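Local atomic coordinates of Mutt/nudix family protein (Deinococcus radiodurans, PDB entry 2W4E), a protein that probably hydrolyses ADP-ribose or a related nucleoside diphosphate with the help of magnesium, as a member of the Nudix family, present here without its N-terminal part. Residues E113-R116 and M117-A120. Sequence-based numbering, arbitrary orientation.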
loop_
_atom_site.group_PDB
_atom_site.type_symbol
_atom_site.label_atom_id
_atom_site.label_comp_id
_atom_site.label_asym_id
_atom_site.label_seq_id
_atom_site.Cartn_x
_atom_site.Cartn_y
_atom_site.Cartn_z
ATOM N N GLU A 113 -16.288 -8.976 4.203
ATOM C CA GLU A 113 -16.587 -7.613 4.566
ATOM C C GLU A 113 -15.348 -6.712 4.578
ATOM O O GLU A 113 -15.382 -5.614 4.052
ATOM C CB GLU A 113 -17.274 -7.593 5.937
ATOM C CG GLU A 113 -17.584 -6.202 6.430
ATOM C CD GLU A 113 -18.465 -5.366 5.467
ATOM O OE1 GLU A 113 -19.026 -5.880 4.465
ATOM O OE2 GLU A 113 -18.593 -4.168 5.736
ATOM N N VAL A 114 -14.246 -7.216 5.112
ATOM C CA VAL A 114 -12.977 -6.480 5.040
ATOM C C VAL A 114 -12.562 -6.149 3.585
ATOM O O VAL A 114 -12.168 -4.993 3.270
ATOM C CB VAL A 114 -11.837 -7.228 5.771
ATOM C CG1 VAL A 114 -10.540 -6.404 5.709
ATOM C CG2 VAL A 114 -12.222 -7.406 7.213
ATOM N N TYR A 115 -12.658 -7.134 2.705
ATOM C CA TYR A 115 -12.296 -6.895 1.291
ATOM C C TYR A 115 -13.331 -6.039 0.543
ATOM O O TYR A 115 -12.968 -5.305 -0.413
ATOM C CB TYR A 115 -11.930 -8.200 0.557
ATOM C CG TYR A 115 -10.522 -8.609 0.961
ATOM C CD1 TYR A 115 -10.289 -9.362 2.131
ATOM C CD2 TYR A 115 -9.419 -8.175 0.228
ATOM C CE1 TYR A 115 -8.963 -9.706 2.542
ATOM C CE2 TYR A 115 -8.091 -8.514 0.626
ATOM C CZ TYR A 115 -7.882 -9.269 1.779
ATOM O OH TYR A 115 -6.596 -9.583 2.149
ATOM N N ARG A 116 -14.597 -6.088 0.995
ATOM C CA ARG A 116 -15.584 -5.165 0.436
ATOM C C ARG A 116 -15.166 -3.746 0.833
ATOM O O ARG A 116 -15.102 -2.859 -0.020
ATOM C CB ARG A 116 -17.002 -5.475 0.899
ATOM C CG ARG A 116 -18.017 -4.576 0.211
ATOM C CD ARG A 116 -19.303 -4.430 1.061
ATOM N NE ARG A 116 -19.034 -3.783 2.342
ATOM C CZ ARG A 116 -18.705 -2.499 2.515
ATOM N NH1 ARG A 116 -18.640 -1.651 1.496
ATOM N NH2 ARG A 116 -18.465 -2.051 3.738
ATOM N N MET A 117 -14.850 -3.541 2.109
ATOM C CA MET A 117 -14.321 -2.257 2.571
ATOM C C MET A 117 -13.097 -1.803 1.752
ATOM O O MET A 117 -13.051 -0.676 1.285
ATOM C CB MET A 117 -13.987 -2.292 4.049
ATOM C CG MET A 117 -15.211 -2.415 4.954
ATOM S SD MET A 117 -14.753 -2.956 6.651
ATOM C CE MET A 117 -14.073 -1.431 7.268
ATOM N N LEU A 118 -12.118 -2.690 1.613
ATOM C CA LEU A 118 -10.894 -2.406 0.844
ATOM C C LEU A 118 -11.213 -1.879 -0.589
ATOM O O LEU A 118 -10.690 -0.860 -1.003
ATOM C CB LEU A 118 -10.042 -3.666 0.760
ATOM C CG LEU A 118 -8.638 -3.553 0.126
ATOM C CD1 LEU A 118 -7.767 -2.546 0.865
ATOM C CD2 LEU A 118 -7.937 -4.927 -0.018
ATOM N N GLU A 119 -12.088 -2.572 -1.304
ATOM C CA GLU A 119 -12.373 -2.262 -2.686
ATOM C C GLU A 119 -13.128 -0.936 -2.789
ATOM O O GLU A 119 -12.848 -0.126 -3.682
ATOM C CB GLU A 119 -13.137 -3.412 -3.317
ATOM C CG GLU A 119 -12.242 -4.597 -3.598
ATOM C CD GLU A 119 -12.953 -5.695 -4.316
ATOM O OE1 GLU A 119 -14.194 -5.572 -4.478
ATOM O OE2 GLU A 119 -12.278 -6.681 -4.734
ATOM N N ALA A 120 -13.988 -0.678 -1.804
ATOM C CA ALA A 120 -14.765 0.553 -1.753
ATOM C C ALA A 120 -13.933 1.787 -1.380
ATOM O O ALA A 120 -14.413 2.915 -1.486
ATOM C CB ALA A 120 -15.932 0.385 -0.781
#
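The guanidinium of Arg116 has the backbone N of Met117 over one face, while CG of Met117 comes within 3.5 Å of its NH2. At the edge, in plane, sits the carboxylate of Glu113, one turn back; Arg116 grips it side-on, NE to Glu113 OE1 at 3.0 Å and NH2 to Glu113 OE2 at 2.9 Å. Both bonds are nearly straight and use the syn side of the carboxylate, though the nitrogens lie 33° and 35° out of its plane. The bend at chi3 of Arg116 (63°) folds the head back over the helix instead of letting it run outward. NH1 is left for Glu122, so the arginine ties two acids together. With an alanine in place of Glu113, the guanidinium would probably lose its edge partner and be freer to swing, with Glu122 as its remaining acidic mate.

The Tyr115 ring meets CD2 of Leu118 obliquely, its CD2 and CE2 both 3.6 Å from that methyl; the two side chains run alongside each other in the same direction, toward helix 126-141. There the tyrosine OH bonds to the carbonyl of Leu132, and Leu118 packs on Leu132 and Trp133. Val114 faces strands 18-26 and 104-110 instead, and Met117 lays its CG 3.3 Å from the carbonyl O of Glu113 and also touches Leu109.

Four successive i to i+4 bonds, from Met117 N to Glu113 O (2.9 Å) through Ala120 N to Arg116 O (3.0 Å), hold these groups in place. The result is an amphipathic alpha-helix with an i to i+3 salt bridge on its outer side, packed between the three-stranded antiparallel sheet and the C-terminal helix of the Nudix alpha/beta/alpha sandwich.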